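Local coordinates for protein putative sugar ABC transporter (Yersinia enterocolitica subsp. enterocolitica 8081, PDB 5ULB) that binds a methylseleno-ribose in its ligand pocket and is probably the periplasmic binding component of a sugar ABC transporter, at residues 62-65 with 66-70; 266-269 with 270-273; 86-89 with 90-94. All coordinates share one frame; numbering follows the deposited sequence.

Contact 1: 62-65 with 66-70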
ATOM      1  N   ALA A  62      16.993   9.128  -5.921  1.00 16.61           N
ATOM      2  CA  ALA A  62      18.094   8.892  -6.845  1.00 15.84           C
ATOM      3  C   ALA A  62      18.313   7.450  -7.122  1.00 15.92           C
ATOM      4  O   ALA A  62      18.483   7.046  -8.311  1.00 16.42           O
ATOM      5  CB  ALA A  62      19.338   9.531  -6.384  1.00 18.25           C
ATOM      6  N   ARG A  63      18.258   6.654  -6.081  1.00 15.69           N
ATOM      7  CA  ARG A  63      18.448   5.190  -6.210  1.00 15.54           C
ATOM      8  C   ARG A  63      17.241   4.618  -6.968  1.00 13.86           C
ATOM      9  O   ARG A  63      17.406   3.733  -7.840  1.00 14.00           O
ATOM     10  CB  ARG A  63      18.601   4.555  -4.860  1.00 17.69           C
ATOM     11  CG  ARG A  63      19.904   5.003  -4.148  1.00 30.75           C
ATOM     12  CD  ARG A  63      20.259   4.343  -2.823  1.00 43.71           C
ATOM     13  NE  ARG A  63      20.748   2.994  -3.072  1.00 46.78           N
ATOM     14  CZ  ARG A  63      20.038   1.900  -2.946  1.00 51.27           C
ATOM     15  NH1 ARG A  63      20.659   0.742  -3.237  1.00 54.81           N
ATOM     16  NH2 ARG A  63      18.762   1.955  -2.540  1.00 64.13           N
ATOM     17  N   PHE A  64      16.012   5.116  -6.731  1.00 12.37           N
ATOM     18  CA  PHE A  64      14.817   4.715  -7.462  1.00 12.58           C
ATOM     19  C   PHE A  64      15.025   4.914  -8.960  1.00 11.45           C
ATOM     20  O   PHE A  64      14.845   3.992  -9.778  1.00 12.46           O
ATOM     21  CB  PHE A  64      13.634   5.507  -6.978  1.00 12.55           C
ATOM     22  CG  PHE A  64      12.328   5.101  -7.674  1.00 11.10           C
ATOM     23  CD1 PHE A  64      11.601   4.022  -7.189  1.00 11.97           C
ATOM     24  CD2 PHE A  64      11.855   5.790  -8.713  1.00 12.09           C
ATOM     25  CE1 PHE A  64      10.415   3.720  -7.779  1.00 13.09           C
ATOM     26  CE2 PHE A  64      10.667   5.444  -9.334  1.00 13.82           C
ATOM     27  CZ  PHE A  64       9.987   4.411  -8.882  1.00 11.96           C
ATOM     28  N   GLN A  65      15.414   6.134  -9.368  1.00 12.21           N
ATOM     29  CA  GLN A  65      15.697   6.423 -10.710  1.00 13.84           C
ATOM     30  C   GLN A  65      16.768   5.576 -11.367  1.00 13.56           C
ATOM     31  O   GLN A  65      16.583   5.099 -12.519  1.00 15.00           O
ATOM     32  CB  GLN A  65      15.960   7.911 -10.933  1.00 16.65           C
ATOM     33  CG  GLN A  65      14.794   8.852 -10.590  1.00 16.88           C
ATOM     34  CD  GLN A  65      15.208  10.243 -10.610  1.00 18.12           C
ATOM     35  OE1 GLN A  65      15.291  10.915 -11.664  1.00 23.58           O
ATOM     36  NE2 GLN A  65      15.464  10.767  -9.391  1.00 23.22           N
ATOM     37  N   ASP A  66      17.844   5.369 -10.604  1.00 13.72           N
ATOM     38  CA  ASP A  66      18.898   4.481 -11.172  1.00 16.52           C
ATOM     39  C   ASP A  66      18.350   3.038 -11.433  1.00 13.95           C
ATOM     40  O   ASP A  66      18.634   2.454 -12.480  1.00 14.69           O
ATOM     41  CB  ASP A  66      20.061   4.417 -10.180  1.00 16.68           C
ATOM     42  CG  ASP A  66      20.839   5.697 -10.077  1.00 24.61           C
ATOM     43  OD1 ASP A  66      20.737   6.600 -10.966  1.00 28.02           O
ATOM     44  OD2 ASP A  66      21.632   5.710  -9.077  1.00 28.90           O
ATOM     45  N   PHE A  67      17.561   2.501 -10.491  1.00 12.11           N
ATOM     46  CA  PHE A  67      16.973   1.197 -10.681  1.00 13.46           C
ATOM     47  C   PHE A  67      16.081   1.141 -11.900  1.00 11.79           C
ATOM     48  O   PHE A  67      16.085   0.175 -12.667  1.00 13.20           O
ATOM     49  CB  PHE A  67      16.279   0.646  -9.477  1.00 12.96           C
ATOM     50  CG  PHE A  67      17.157   0.232  -8.344  1.00 13.75           C
ATOM     51  CD1 PHE A  67      18.205  -0.578  -8.507  1.00 16.91           C
ATOM     52  CD2 PHE A  67      16.760   0.539  -7.044  1.00 16.08           C
ATOM     53  CE1 PHE A  67      18.938  -1.041  -7.426  1.00 21.16           C
ATOM     54  CE2 PHE A  67      17.468   0.029  -5.956  1.00 19.16           C
ATOM     55  CZ  PHE A  67      18.579  -0.738  -6.161  1.00 19.54           C
ATOM     56  N   VAL A  68      15.275   2.161 -12.088  1.00 12.19           N
ATOM     57  CA  VAL A  68      14.376   2.152 -13.250  1.00 11.73           C
ATOM     58  C   VAL A  68      15.108   2.279 -14.570  1.00 12.17           C
ATOM     59  O   VAL A  68      14.869   1.537 -15.545  1.00 14.16           O
ATOM     60  CB  VAL A  68      13.205   3.178 -13.123  1.00 12.01           C
ATOM     61  CG1 VAL A  68      12.331   3.129 -14.350  1.00 13.69           C
ATOM     62  CG2 VAL A  68      12.462   3.076 -11.829  1.00 12.95           C
ATOM     63  N   ASN A  69      16.085   3.179 -14.581  1.00 13.55           N
ATOM     64  CA  ASN A  69      16.870   3.353 -15.722  1.00 14.30           C
ATOM     65  C   ASN A  69      17.681   2.067 -16.130  1.00 14.09           C
ATOM     66  O   ASN A  69      17.750   1.678 -17.304  1.00 17.04           O
ATOM     67  CB  ASN A  69      17.838   4.519 -15.548  1.00 15.04           C
ATOM     68  CG  ASN A  69      17.130   5.879 -15.720  1.00 19.61           C
ATOM     69  OD1 ASN A  69      16.249   6.021 -16.599  1.00 21.58           O
ATOM     70  ND2 ASN A  69      17.581   6.873 -15.026  1.00 25.91           N
ATOM     71  N   GLN A  70      18.170   1.385 -15.126  1.00 14.43           N
ATOM     72  CA  GLN A  70      18.855   0.135 -15.379  1.00 16.59           C
ATOM     73  C   GLN A  70      17.903  -0.938 -15.912  1.00 14.35           C
ATOM     74  O   GLN A  70      18.217  -1.653 -16.851  1.00 15.86           O
ATOM     75  CB  GLN A  70      19.525  -0.376 -14.156  1.00 18.29           C
ATOM     76  CG  GLN A  70      20.690   0.501 -13.700  1.00 23.29           C
ATOM     77  CD  GLN A  70      21.195   0.279 -12.316  1.00 25.04           C
ATOM     78  OE1 GLN A  70      21.022  -0.746 -11.736  1.00 40.88           O
ATOM     79  NE2 GLN A  70      21.932   1.295 -11.800  1.00 39.60           N
TER
HETATM   80  O   HOH W   1      19.544   9.026 -10.139  1.00 39.87           O

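Contact 2: 266-269 with 270-273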
ATOM      1  N   GLY A 266      -0.149  -5.926  -5.479  1.00  8.67           N
ATOM      2  CA  GLY A 266       0.946  -6.443  -6.273  1.00  8.47           C
ATOM      3  C   GLY A 266       0.486  -7.358  -7.346  1.00 10.49           C
ATOM      4  O   GLY A 266       0.937  -7.244  -8.493  1.00 11.17           O
ATOM      5  N   ALA A 267      -0.375  -8.308  -7.006  1.00  9.91           N
ATOM      6  CA  ALA A 267      -0.858  -9.258  -8.009  1.00  9.25           C
ATOM      7  C   ALA A 267      -1.565  -8.530  -9.161  1.00 10.80           C
ATOM      8  O   ALA A 267      -1.372  -8.952 -10.308  1.00 10.71           O
ATOM      9  CB  ALA A 267      -1.748 -10.246  -7.348  1.00 10.82           C
ATOM     10  N   VAL A 268      -2.468  -7.584  -8.833  1.00  9.85           N
ATOM     11  CA  VAL A 268      -3.189  -6.940  -9.912  1.00  9.91           C
ATOM     12  C   VAL A 268      -2.262  -6.182 -10.813  1.00  9.66           C
ATOM     13  O   VAL A 268      -2.518  -6.143 -12.044  1.00 10.86           O
ATOM     14  CB  VAL A 268      -4.335  -6.138  -9.291  1.00 10.48           C
ATOM     15  CG1 VAL A 268      -4.866  -5.103 -10.250  1.00 14.98           C
ATOM     16  CG2 VAL A 268      -5.426  -7.076  -8.763  1.00 12.77           C
ATOM     17  N   ASN A 269      -1.289  -5.463 -10.259  1.00 10.01           N
ATOM     18  CA  ASN A 269      -0.321  -4.816 -11.174  1.00 10.17           C
ATOM     19  C   ASN A 269       0.382  -5.806 -12.075  1.00  9.82           C
ATOM     20  O   ASN A 269       0.595  -5.473 -13.248  1.00 11.47           O
ATOM     21  CB  ASN A 269       0.647  -3.937 -10.336  1.00 11.88           C
ATOM     22  CG  ASN A 269       0.032  -2.576 -10.004  1.00 10.46           C
ATOM     23  OD1 ASN A 269       0.200  -1.638 -10.827  1.00 12.96           O
ATOM     24  ND2 ASN A 269      -0.717  -2.425  -8.911  1.00 11.49           N
ATOM     25  N   LEU A 270       0.710  -6.969 -11.596  1.00  9.54           N
ATOM     26  CA  LEU A 270       1.285  -8.010 -12.462  1.00 10.42           C
ATOM     27  C   LEU A 270       0.293  -8.410 -13.528  1.00 10.03           C
ATOM     28  O   LEU A 270       0.664  -8.583 -14.672  1.00 11.25           O
ATOM     29  CB  LEU A 270       1.823  -9.171 -11.573  1.00 11.80           C
ATOM     30  CG  LEU A 270       2.725 -10.168 -12.243  1.00 13.72           C
ATOM     31  CD1 LEU A 270       1.992 -11.160 -13.121  1.00 16.56           C
ATOM     32  CD2 LEU A 270       3.918  -9.589 -12.890  1.00 15.95           C
ATOM     33  N   ARG A 271      -0.963  -8.693 -13.126  1.00 10.12           N
ATOM     34  CA  ARG A 271      -1.995  -9.081 -14.099  1.00 10.18           C
ATOM     35  C   ARG A 271      -2.084  -8.050 -15.231  1.00 10.10           C
ATOM     36  O   ARG A 271      -2.226  -8.383 -16.418  1.00 11.01           O
ATOM     37  CB  ARG A 271      -3.375  -9.214 -13.430  1.00 10.67           C
ATOM     38  CG  ARG A 271      -3.470 -10.296 -12.428  1.00 12.84           C
ATOM     39  CD  ARG A 271      -4.893 -10.304 -11.844  1.00 14.11           C
ATOM     40  NE  ARG A 271      -4.978 -11.162 -10.675  1.00 17.93           N
ATOM     41  CZ  ARG A 271      -6.043 -11.248  -9.880  1.00 18.89           C
ATOM     42  NH1 ARG A 271      -7.105 -10.539 -10.124  1.00 17.92           N
ATOM     43  NH2 ARG A 271      -6.044 -12.053  -8.863  1.00 27.41           N
ATOM     44  N   LEU A 272      -2.071  -6.758 -14.877  1.00 10.16           N
ATOM     45  CA  LEU A 272      -2.121  -5.690 -15.862  1.00 10.30           C
ATOM     46  C   LEU A 272      -0.960  -5.723 -16.855  1.00 11.53           C
ATOM     47  O   LEU A 272      -1.157  -5.608 -18.026  1.00 12.04           O
ATOM     48  CB  LEU A 272      -2.254  -4.312 -15.175  1.00  9.30           C
ATOM     49  CG  LEU A 272      -3.631  -4.048 -14.534  1.00 11.00           C
ATOM     50  CD1 LEU A 272      -3.510  -2.956 -13.483  1.00 12.53           C
ATOM     51  CD2 LEU A 272      -4.576  -3.628 -15.644  1.00 12.67           C
ATOM     52  N   VAL A 273       0.258  -5.905 -16.299  1.00 10.55           N
ATOM     53  CA  VAL A 273       1.411  -6.044 -17.206  1.00 11.22           C
ATOM     54  C   VAL A 273       1.341  -7.260 -18.064  1.00 11.02           C
ATOM     55  O   VAL A 273       1.669  -7.210 -19.249  1.00 11.17           O
ATOM     56  CB  VAL A 273       2.693  -5.961 -16.376  1.00 12.46           C
ATOM     57  CG1 VAL A 273       3.905  -6.299 -17.206  1.00 15.97           C
ATOM     58  CG2 VAL A 273       2.869  -4.606 -15.816  1.00 12.77           C
TER

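Contact 3: 86-89 with 90-94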
ATOM      1  N   ASP A  86       7.047  12.865  -8.029  1.00 14.57           N
ATOM      2  CA  ASP A  86       7.445  14.021  -8.822  1.00 16.25           C
ATOM      3  C   ASP A  86       8.833  14.472  -8.387  1.00 17.66           C
ATOM      4  O   ASP A  86       9.215  14.293  -7.249  1.00 21.10           O
ATOM      5  CB  ASP A  86       6.436  15.193  -8.509  1.00 17.20           C
ATOM      6  CG  ASP A  86       5.121  15.116  -9.345  1.00 19.06           C
ATOM      7  OD1 ASP A  86       5.214  14.831 -10.568  1.00 26.20           O
ATOM      8  OD2 ASP A  86       4.088  15.423  -8.728  1.00 28.69           O
ATOM      9  N   PRO A  87       9.591  15.052  -9.287  1.00 19.43           N
ATOM     10  CA  PRO A  87       9.210  15.511 -10.654  1.00 20.21           C
ATOM     11  C   PRO A  87       9.496  14.510 -11.724  1.00 18.98           C
ATOM     12  O   PRO A  87       9.108  14.731 -12.899  1.00 23.65           O
ATOM     13  CB  PRO A  87      10.181  16.690 -10.879  1.00 26.62           C
ATOM     14  CG  PRO A  87      11.386  16.311 -10.139  1.00 24.65           C
ATOM     15  CD  PRO A  87      10.886  15.642  -8.848  1.00 23.45           C
ATOM     16  N   TYR A  88      10.163  13.422 -11.371  1.00 17.21           N
ATOM     17  CA  TYR A  88      10.797  12.589 -12.425  1.00 15.48           C
ATOM     18  C   TYR A  88       9.912  11.453 -13.039  1.00 16.41           C
ATOM     19  O   TYR A  88      10.293  10.890 -14.091  1.00 17.35           O
ATOM     20  CB  TYR A  88      12.124  11.990 -11.863  1.00 18.73           C
ATOM     21  CG  TYR A  88      11.826  11.211 -10.578  1.00 16.02           C
ATOM     22  CD1 TYR A  88      11.333   9.948 -10.644  1.00 15.56           C
ATOM     23  CD2 TYR A  88      12.008  11.823  -9.285  1.00 16.24           C
ATOM     24  CE1 TYR A  88      11.046   9.214  -9.500  1.00 15.22           C
ATOM     25  CE2 TYR A  88      11.678  11.132  -8.145  1.00 16.66           C
ATOM     26  CZ  TYR A  88      11.189   9.783  -8.241  1.00 14.06           C
ATOM     27  OH  TYR A  88      10.822   9.129  -7.108  1.00 16.30           O
ATOM     28  N   SER A  89       8.855  11.062 -12.330  1.00 15.52           N
ATOM     29  CA  SER A  89       8.208   9.838 -12.721  1.00 14.68           C
ATOM     30  C   SER A  89       7.535   9.872 -14.074  1.00 13.75           C
ATOM     31  O   SER A  89       7.543   8.877 -14.815  1.00 15.15           O
ATOM     32  CB  SER A  89       7.222   9.284 -11.657  1.00 14.48           C
ATOM     33  OG  SER A  89       7.918   8.868 -10.505  1.00 14.31           O
ATOM     34  N   THR A  90       6.971  11.037 -14.418  1.00 15.28           N
ATOM     35  CA  THR A  90       6.321  11.090 -15.726  1.00 13.61           C
ATOM     36  C   THR A  90       7.290  10.828 -16.867  1.00 16.23           C
ATOM     37  O   THR A  90       6.941  10.099 -17.790  1.00 16.90           O
ATOM     38  CB  THR A  90       5.636  12.453 -15.869  1.00 16.26           C
ATOM     39  OG1 THR A  90       4.612  12.626 -14.868  1.00 17.61           O
ATOM     40  CG2 THR A  90       4.976  12.644 -17.177  1.00 18.97           C
ATOM     41  N   GLU A  91       8.444  11.516 -16.926  1.00 19.01           N
ATOM     42  CA  GLU A  91       9.369  11.362 -18.031  1.00 20.55           C
ATOM     43  C   GLU A  91       9.935   9.949 -17.966  1.00 20.15           C
ATOM     44  O   GLU A  91      10.206   9.350 -18.992  1.00 19.60           O
ATOM     45  CB  GLU A  91      10.484  12.421 -17.968  1.00 27.26           C
ATOM     46  CG  GLU A  91       9.959  13.725 -18.555  1.00 37.59           C
ATOM     47  CD  GLU A  91       9.819  13.611 -20.082  1.00 50.92           C
ATOM     48  OE1 GLU A  91       8.777  13.989 -20.638  1.00 66.52           O
ATOM     49  OE2 GLU A  91      10.758  13.081 -20.707  1.00 82.59           O
ATOM     50  N   LEU A  92      10.117   9.380 -16.764  1.00 17.53           N
ATOM     51  CA  LEU A  92      10.662   8.013 -16.648  0.58 17.50           C
ATOM     52  C   LEU A  92       9.730   7.013 -17.320  1.00 14.50           C
ATOM     53  O   LEU A  92      10.101   6.167 -18.109  1.00 15.90           O
ATOM     54  CB  LEU A  92      10.864   7.567 -15.197  0.58 23.54           C
ATOM     55  CG  LEU A  92      12.148   7.544 -14.442  0.58 22.11           C
ATOM     56  CD1 LEU A  92      11.913   6.881 -13.104  0.58 21.02           C
ATOM     57  CD2 LEU A  92      13.123   6.748 -15.233  0.58 18.44           C
ATOM     58  N   VAL A  93       8.412   7.152 -17.030  1.00 15.39           N
ATOM     59  CA  VAL A  93       7.402   6.282 -17.626  1.00 14.27           C
ATOM     60  C   VAL A  93       7.273   6.476 -19.091  1.00 13.06           C
ATOM     61  O   VAL A  93       7.138   5.518 -19.853  1.00 16.43           O
ATOM     62  CB  VAL A  93       6.088   6.370 -16.856  1.00 15.23           C
ATOM     63  CG1 VAL A  93       5.007   5.541 -17.565  1.00 17.38           C
ATOM     64  CG2 VAL A  93       6.232   5.891 -15.440  1.00 16.69           C
ATOM     65  N   LYS A  94       7.348   7.723 -19.538  1.00 16.11           N
ATOM     66  CA  LYS A  94       7.341   7.948 -20.969  1.00 15.84           C
ATOM     67  C   LYS A  94       8.538   7.220 -21.693  1.00 18.37           C
ATOM     68  O   LYS A  94       8.415   6.713 -22.817  1.00 17.98           O
ATOM     69  CB  LYS A  94       7.374   9.417 -21.390  1.00 21.52           C
ATOM     70  CG  LYS A  94       6.054  10.134 -21.035  1.00 20.50           C
ATOM     71  CD  LYS A  94       6.174  11.626 -21.340  1.00 26.78           C
ATOM     72  CE  LYS A  94       4.860  12.278 -20.987  1.00 35.94           C
ATOM     73  NZ  LYS A  94       4.949  13.697 -21.289  1.00 45.06           N
TER
HETATM   74  O   HOH W   2       5.946  12.854 -12.311  1.00 19.19           O
HETATM   75  O   HOH W   3       8.910  13.987 -15.373  1.00 26.03           O

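Contact 1: 62-65 with 66-70
Phe67 lies back alongside Arg63, one turn earlier in helix 61-73, a helix of the periplasmic binding protein fold that packs on strand 21-26. Followed outward, Phe67 meets backbone first and side chain last. Its CB sits 3.7 Å from both Arg63 O and Phe64 O. With CG anti to the carbonyl carbon (chi1 -71°), the ring lies back along the preceding turn, bringing CD2 to 3.4 Å from Arg63 O. At the far end CZ is 3.9 Å from Arg63 NH1, and CE2 is 4.1 Å from Arg63 NH2. The guanidinium and ring planes are nearly perpendicular, 85° apart, so the two groups do not stack flat. Both have further partners: Phe55 meets the Phe67 ring, and Ser57 O takes a weak hydrogen bond from Arg63 NH2.

On the buried side Val68 CG2 sits over one face of the Phe64 ring, displaced toward its rim, in a CH-pi contact 4.2 Å from the centroid. Four successive i to i+4 backbone bonds, from Asp66 N to Ala62 O through Asn69 N to Gln65 O, keep these pairs in step. Ala62 O has a second donor: one water gives a hydrogen to it at 2.9 Å and another to Asp66 OD1 at 2.8 Å.

Contact 2: 266-269 with 270-273
Val268 meets two side chains of the following turn in two different ways: it crosses Arg271 at a slant and runs side by side with Leu272. The division is one of branches. CG2 lies over one face of the Arg271 guanidinium, 4.1 Å from NH1, while CG1 touches Leu272 CD1 at the same 4.1 Å. Placing CG1 anti to the backbone N (chi1 162°) leaves CG2 beside that nitrogen, which is how a single valine serves both neighbours.

Arg271 reaches back past Ala267 as a straight chain, extended from CG to NE, and its CG rests 3.3 Å from Ala267 O. Its tip is buried yet well supplied with acceptors: NE forms a salt bridge with Glu44 OE2, and NH1 gives hydrogen bonds to Ser320 O and Asp322 O. These bonds would limit the rotation of the guanidinium, whose face carries the valine methyl.

Asn269 points away from the following turn, and its amide is held at both ends. OD1 is hydrogen-bonded to Ser104 OG, whereas ND2 bonds Ile265 O, one turn back, and Thr120 OG1. One turn on, Val273 CG2 packs 3.5 Å from Asn269 O, the oxygen that also accepts the hydrogen bond from Val273 N at 3.1 Å. Leu270 touches Glu44 and Leu48 of helix 32-48, its CB passing 3.4 Å from Ala267 O.

All these residues are buried, and the directions they take explain why. Asn269 and Val273 touch strand 102-106, Val268 reaches strand 285-294 at Tyr286 and Phe288, and Ala267 and Leu270 meet the neighbouring helix. Such a helix, covering a largely parallel sheet and flanked by another helix, belongs to the three-layer alpha/beta/alpha sandwich of periplasmic binding protein lobes.

Contact 3: 86-89 with 90-94
The Tyr88 ring receives Leu92 obliquely, the two side chains lying alongside each other with Tyr88 CD1 4.0 Å from Leu92 CD1. Leu92 was modelled in two conformers, so this touch holds for one of them and is doubtful for the other. The phenol oxygen at the far end of the ring is gripped by Asp61 OD1 and Arg85 N. The other flat group, the Asp86 carboxylate, is linked to the helix through a water: OD1 accepts from it at 2.7 Å, and the water in turn accepts a hydrogen from Thr90 OG1 at 2.9 Å.

The arrangement is that of a beta-alpha unit of the fold, in which a loop runs from strand 78-82 into the N-terminus of helix 89-98. The peptide bond before Pro87 is cis, and the chain then enters the helix. A second water spans this entry, donating to Pro87 O at 2.6 Å and accepting from Glu91 N at 3.0 Å. Regular backbone bonding follows, with Leu92 N reaching Tyr88 O at 3.1 Å, and Val93 N reaching Ser89 O at 2.9 Å. Ser89 OG is hydrogen-bonded to Arg85 O, linking the opening of the helix to the preceding loop.

The directions of these bonds fix the hydroxyl of Thr90. It spends its hydrogen on the water and offers its oxygen to Gln111 N, joining the helix start to another loop. Water thus serves a first-turn N-H by linking it to a loop carbonyl. The Asp86 carboxylate, placed near the positive end of the helix dipole, would be expected to remain ionised.

In the fold
Contacts 1 and 3 form one continuous patch, their centres 12 Å apart. Helix 61-73 meets the loop leading into helix 89-98: Phe64 CD2 packs 3.6 Å from Tyr88 CE1, and Gln65 OE1 lies 3.4 Å from Tyr88 CB. Between the helices themselves, Val68 touches Leu92. Asp61 ties the two contacts together, its carbonyl holding Gln65 NE2 and its carboxylate Tyr88 OH. Contact 2 stands apart, with centres 21 Å from contact 1 and 20 Å from contact 3. None of the three touches the sugar. Phe64 and Tyr88 side chains are about 11 Å from either bound anomer, and that of Asn269 about 9 Å from the beta form; Asn269 nevertheless touches Phe106, a residue of the beta-sugar pocket.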